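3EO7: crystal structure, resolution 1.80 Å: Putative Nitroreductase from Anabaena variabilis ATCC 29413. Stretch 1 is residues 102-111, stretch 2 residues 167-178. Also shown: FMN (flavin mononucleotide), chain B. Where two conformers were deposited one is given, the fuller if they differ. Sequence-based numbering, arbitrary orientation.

Stretch 1, residues 102-111: SAGGLYPAEV
Stretch 2, residues 167-178: TAVFYRSAWRYE

Stretch 2 enters as a β-strand, Thr167 to Val169, and continues into a helix that includes Arg172 through Tyr177; stretch 1 is a loop from Ser102 to Pro108 that becomes a strand at Ala109 to Val111. The two strands run antiparallel with a marked twist, their N-to-C directions 133° apart and their axes 4.7 Å apart at closest approach, and the contact buries 677 Å² in all.

Thr167 (phi/psi -114/170) forms the hydrogen-bonded pair with Glu110 (-125/139), CA atoms 5.2 Å apart: Glu110 N donates to Thr167 O at 2.9 Å and Thr167 N to Glu110 O at 3.0 Å. Their side chains share one face of the sheet, with Thr167 OG1, chi1 p, 3.3 Å from Glu110 CB. Thr167 O also receives a CA-H...O contact from Ala109 CA at 3.2 Å. Ala168 (-121/129) and Ala109 (-75/141) follow as the non-hydrogen-bonded pair, CA to CA 4.6 Å, with both methyls on the other face; Ala168 CA lies 3.4 Å from Pro108 O in a second CA-H...O contact. Val169 (-96/101, chi1 t) closes the ladder, its N donating almost linearly to Pro108 O at 2.8 Å, while its CG2 meets Glu110 CG at 3.9 Å.

Phe170 and Tyr171 point away from stretch 1. Arg172 (-53/-40), in the first turn of the helix, points toward it and ties the strand pair to the loop. With chi1 m, then chi2 and chi3 t and chi4 169°, its nearly extended side chain carries the guanidinium to Glu110, whose m, m rotamer with chi3 -47° brings the carboxylate to meet it. Arg172 NH1 and NH2 each donate to Glu110 OE2 at 2.8 Å, so a single carboxylate oxygen takes both bonds of the salt bridge. NH1 of Arg172 also donates to Tyr107 O at 2.9 Å, near the guanidinium plane; Tyr107 itself has positive phi (53/59).

Leu106 (-102/-23, chi1 m, chi2 t) covers the helix beside Ser173, their CA atoms 5.7 Å apart. Leu106 CB rests 3.3 Å from Arg172 O, and water 3 joins the two backbones by donating to Leu106 O at 2.7 Å and to Arg172 O at 2.9 Å. Ser173, chi1 m, places OG 3.3 Å from Pro108 CG; Ser173 OG donates to water 1 at 2.6 Å, and water 1 donates to Ala103 O at 2.8 Å. Ala174 faces away.

The Leu106 methyls make apolar contacts with two rings: CD2 lies 4.0 Å from CZ3 of Trp175 (chi1 t, chi2 79°), and CD1 3.6 Å from CE2 of Tyr177 (chi1 m, chi2 -72°). Ala103 CB adds another, 4.0 Å from Tyr177 CE2. Arg176, extended throughout, has CB 3.6 Å from Leu106 CD1; its NH1 donates to water 2 at 3.0 Å, and that water donates to Gly104 O at 2.7 Å. Gly104 (71/5) suits this spot: an ideal CB would clash with Tyr177 OH at 3.0 Å. Glu178, with positive phi, leaves the helix and the contact.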

# COMPACT_ATOMS: atom_id res chain seq x y z
N SER A 102 -2.06 -9.16 -1.63
CA SER A 102 -3.30 -8.84 -0.91
C SER A 102 -3.50 -9.84 0.20
O SER A 102 -3.34 -11.05 -0.02
CB SER A 102 -4.51 -8.91 -1.84
OG SER A 102 -5.75 -8.92 -1.13
N ALA A 103 -3.82 -9.32 1.39
CA ALA A 103 -4.10 -10.19 2.56
C ALA A 103 -5.18 -11.18 2.16
O ALA A 103 -6.26 -10.82 1.68
CB ALA A 103 -4.53 -9.34 3.74
N GLY A 104 -4.88 -12.47 2.35
CA GLY A 104 -5.81 -13.53 2.01
C GLY A 104 -6.04 -13.77 0.53
O GLY A 104 -6.90 -14.62 0.17
N GLY A 105 -5.32 -13.07 -0.34
CA GLY A 105 -5.57 -13.16 -1.78
C GLY A 105 -7.00 -12.75 -2.09
O GLY A 105 -7.67 -13.35 -2.91
N LEU A 106 -7.46 -11.68 -1.46
CA LEU A 106 -8.86 -11.23 -1.54
C LEU A 106 -9.13 -10.04 -2.47
O LEU A 106 -10.26 -9.85 -2.93
CB LEU A 106 -9.38 -10.96 -0.12
CG LEU A 106 -9.39 -12.22 0.78
CD1 LEU A 106 -9.75 -11.84 2.22
CD2 LEU A 106 -10.27 -13.33 0.21
N TYR A 107 -8.11 -9.24 -2.74
CA TYR A 107 -8.18 -8.14 -3.72
C TYR A 107 -9.31 -7.14 -3.54
O TYR A 107 -10.10 -6.91 -4.46
CB TYR A 107 -8.14 -8.69 -5.17
CG TYR A 107 -6.99 -9.62 -5.28
CD1 TYR A 107 -5.68 -9.14 -5.24
CD2 TYR A 107 -7.18 -11.00 -5.31
CE1 TYR A 107 -4.59 -10.01 -5.26
CE2 TYR A 107 -6.09 -11.86 -5.33
CZ TYR A 107 -4.80 -11.37 -5.30
OH TYR A 107 -3.73 -12.24 -5.26
N PRO A 108 -9.36 -6.50 -2.37
CA PRO A 108 -10.38 -5.47 -2.12
C PRO A 108 -10.27 -4.25 -3.06
O PRO A 108 -11.29 -3.62 -3.36
CB PRO A 108 -10.11 -5.05 -0.65
CG PRO A 108 -8.64 -5.34 -0.46
CD PRO A 108 -8.44 -6.64 -1.23
N ALA A 109 -9.08 -3.94 -3.55
CA ALA A 109 -8.90 -2.75 -4.38
C ALA A 109 -9.45 -2.89 -5.79
O ALA A 109 -9.38 -3.97 -6.40
CB ALA A 109 -7.40 -2.33 -4.43
N GLU A 110 -10.04 -1.79 -6.28
CA GLU A 110 -10.50 -1.67 -7.66
C GLU A 110 -9.85 -0.42 -8.21
O GLU A 110 -9.75 0.60 -7.52
CB GLU A 110 -12.05 -1.51 -7.78
CG GLU A 110 -12.75 -2.81 -7.76
CD GLU A 110 -12.50 -3.63 -9.01
OE1 GLU A 110 -12.58 -3.10 -10.16
OE2 GLU A 110 -12.28 -4.84 -8.84
N VAL A 111 -9.41 -0.52 -9.47
CA VAL A 111 -8.76 0.56 -10.16
C VAL A 111 -9.68 1.14 -11.21
O VAL A 111 -10.18 0.42 -12.09
CB VAL A 111 -7.44 0.08 -10.80
CG1 VAL A 111 -6.83 1.18 -11.73
CG2 VAL A 111 -6.42 -0.36 -9.69
N THR A 167 -10.49 2.39 -5.27
CA THR A 167 -11.52 2.17 -4.29
C THR A 167 -11.30 0.81 -3.62
O THR A 167 -10.46 0.00 -4.08
CB THR A 167 -12.90 2.09 -4.94
OG1 THR A 167 -12.99 0.90 -5.74
CG2 THR A 167 -13.25 3.35 -5.76
N ALA A 168 -12.06 0.58 -2.55
CA ALA A 168 -12.07 -0.70 -1.82
C ALA A 168 -13.50 -1.25 -1.84
O ALA A 168 -14.45 -0.50 -1.52
CB ALA A 168 -11.59 -0.53 -0.32
N VAL A 169 -13.65 -2.52 -2.25
CA VAL A 169 -14.93 -3.25 -2.21
C VAL A 169 -14.82 -4.02 -0.88
O VAL A 169 -14.11 -5.04 -0.75
CB VAL A 169 -15.12 -4.18 -3.42
CG1 VAL A 169 -16.43 -4.92 -3.28
CG2 VAL A 169 -15.08 -3.37 -4.74
N PHE A 170 -15.48 -3.48 0.13
CA PHE A 170 -15.25 -3.92 1.51
C PHE A 170 -15.41 -5.40 1.76
O PHE A 170 -14.56 -6.01 2.41
CB PHE A 170 -16.17 -3.16 2.46
CG PHE A 170 -16.12 -1.66 2.27
CD1 PHE A 170 -14.92 -0.94 2.41
CD2 PHE A 170 -17.27 -0.97 1.97
CE1 PHE A 170 -14.90 0.43 2.24
CE2 PHE A 170 -17.24 0.40 1.79
CZ PHE A 170 -16.05 1.08 1.92
N TYR A 171 -16.50 -5.96 1.24
CA TYR A 171 -16.80 -7.35 1.52
C TYR A 171 -15.75 -8.32 1.00
O TYR A 171 -15.64 -9.43 1.52
CB TYR A 171 -18.17 -7.72 1.01
CG TYR A 171 -18.64 -9.08 1.50
CD1 TYR A 171 -18.91 -9.28 2.85
CD2 TYR A 171 -18.81 -10.14 0.63
CE1 TYR A 171 -19.34 -10.50 3.32
CE2 TYR A 171 -19.25 -11.36 1.10
CZ TYR A 171 -19.52 -11.52 2.43
OH TYR A 171 -19.94 -12.74 2.94
N ARG A 172 -15.02 -7.93 -0.05
CA ARG A 172 -13.99 -8.81 -0.58
C ARG A 172 -13.02 -9.27 0.54
O ARG A 172 -12.61 -10.44 0.57
CB ARG A 172 -13.24 -8.14 -1.72
CG ARG A 172 -14.06 -7.99 -2.99
CD ARG A 172 -13.15 -7.42 -4.06
NE ARG A 172 -13.91 -7.14 -5.25
CZ ARG A 172 -13.45 -6.45 -6.29
NH1 ARG A 172 -12.21 -6.01 -6.28
NH2 ARG A 172 -14.27 -6.19 -7.32
N SER A 173 -12.67 -8.35 1.45
CA SER A 173 -11.79 -8.66 2.57
C SER A 173 -12.59 -9.03 3.81
O SER A 173 -12.22 -9.97 4.52
CB SER A 173 -10.85 -7.50 2.88
OG SER A 173 -9.94 -7.30 1.82
N ALA A 174 -13.70 -8.34 4.06
CA ALA A 174 -14.52 -8.58 5.27
C ALA A 174 -15.07 -10.01 5.33
O ALA A 174 -15.35 -10.55 6.40
CB ALA A 174 -15.65 -7.52 5.40
N TRP A 175 -15.30 -10.59 4.16
CA TRP A 175 -15.76 -11.98 4.05
C TRP A 175 -14.85 -12.86 4.90
O TRP A 175 -15.33 -13.75 5.59
CB TRP A 175 -15.79 -12.41 2.57
CG TRP A 175 -15.98 -13.90 2.41
CD1 TRP A 175 -17.12 -14.58 2.52
CD2 TRP A 175 -14.94 -14.86 2.18
NE1 TRP A 175 -16.89 -15.94 2.36
CE2 TRP A 175 -15.55 -16.13 2.14
CE3 TRP A 175 -13.57 -14.77 1.99
CZ2 TRP A 175 -14.83 -17.28 1.90
CZ3 TRP A 175 -12.85 -15.92 1.75
CH2 TRP A 175 -13.47 -17.15 1.71
N ARG A 176 -13.54 -12.57 4.89
CA ARG A 176 -12.62 -13.31 5.72
C ARG A 176 -12.30 -12.67 7.07
O ARG A 176 -12.32 -13.35 8.10
CB ARG A 176 -11.30 -13.55 4.99
CG ARG A 176 -10.27 -14.26 5.91
CD ARG A 176 -9.12 -14.80 5.16
NE ARG A 176 -8.10 -15.26 6.11
CZ ARG A 176 -7.00 -15.93 5.76
NH1 ARG A 176 -6.78 -16.30 4.50
NH2 ARG A 176 -6.12 -16.27 6.71
N TYR A 177 -12.00 -11.38 7.06
CA TYR A 177 -11.45 -10.69 8.24
C TYR A 177 -12.46 -9.93 9.10
O TYR A 177 -12.12 -9.38 10.16
CB TYR A 177 -10.34 -9.74 7.80
CG TYR A 177 -9.17 -10.47 7.14
CD1 TYR A 177 -8.30 -11.24 7.90
CD2 TYR A 177 -8.93 -10.35 5.78
CE1 TYR A 177 -7.25 -11.91 7.31
CE2 TYR A 177 -7.88 -11.02 5.20
CZ TYR A 177 -7.05 -11.79 5.96
OH TYR A 177 -6.01 -12.44 5.32
N GLU A 178 -13.70 -9.92 8.65
CA GLU A 178 -14.76 -9.21 9.36
C GLU A 178 -14.30 -7.78 9.62
O GLU A 178 -13.76 -7.16 8.70
CB GLU A 178 -15.17 -9.99 10.60
CG GLU A 178 -15.71 -11.39 10.24
CD GLU A 178 -16.25 -12.17 11.45
OE1 GLU A 178 -15.49 -12.49 12.36
OE2 GLU A 178 -17.45 -12.49 11.44
N1 FMN B . 1.02 -14.14 3.65
C2 FMN B . 1.13 -15.02 4.71
O2 FMN B . 1.55 -16.16 4.53
N3 FMN B . 0.76 -14.70 5.99
C4 FMN B . 0.22 -13.50 6.30
O4 FMN B . 0.08 -13.20 7.50
C4A FMN B . 0.08 -12.57 5.27
N5 FMN B . -0.51 -11.35 5.51
C5A FMN B . -0.56 -10.39 4.48
C6 FMN B . -1.04 -9.10 4.71
C7 FMN B . -1.11 -8.15 3.69
C7M FMN B . -1.54 -6.71 4.01
C8 FMN B . -0.69 -8.48 2.41
C8M FMN B . -0.56 -7.45 1.32
C9 FMN B . -0.19 -9.77 2.15
C9A FMN B . -0.12 -10.72 3.19
N10 FMN B . 0.36 -12.00 2.94
C10 FMN B . 0.48 -12.90 3.95
C1' FMN B . 0.61 -12.49 1.52
C2' FMN B . -0.66 -12.83 0.77
O2' FMN B . -1.13 -14.13 1.18
C3' FMN B . -0.38 -12.78 -0.73
O3' FMN B . -0.11 -11.43 -1.13
C4' FMN B . -1.50 -13.39 -1.59
O4' FMN B . -1.67 -14.81 -1.29
C5' FMN B . -1.19 -13.20 -3.06
O5' FMN B . 0.03 -13.78 -3.43
P FMN B . 1.21 -12.94 -4.06
O1P FMN B . 1.67 -11.92 -3.03
O2P FMN B . 2.29 -13.97 -4.37
O3P FMN B . 0.74 -12.27 -5.32
O HOH W 1 -7.52 -8.32 2.02
O HOH W 2 -8.38 -15.95 1.97
O HOH W 3 -12.37 -11.40 -2.12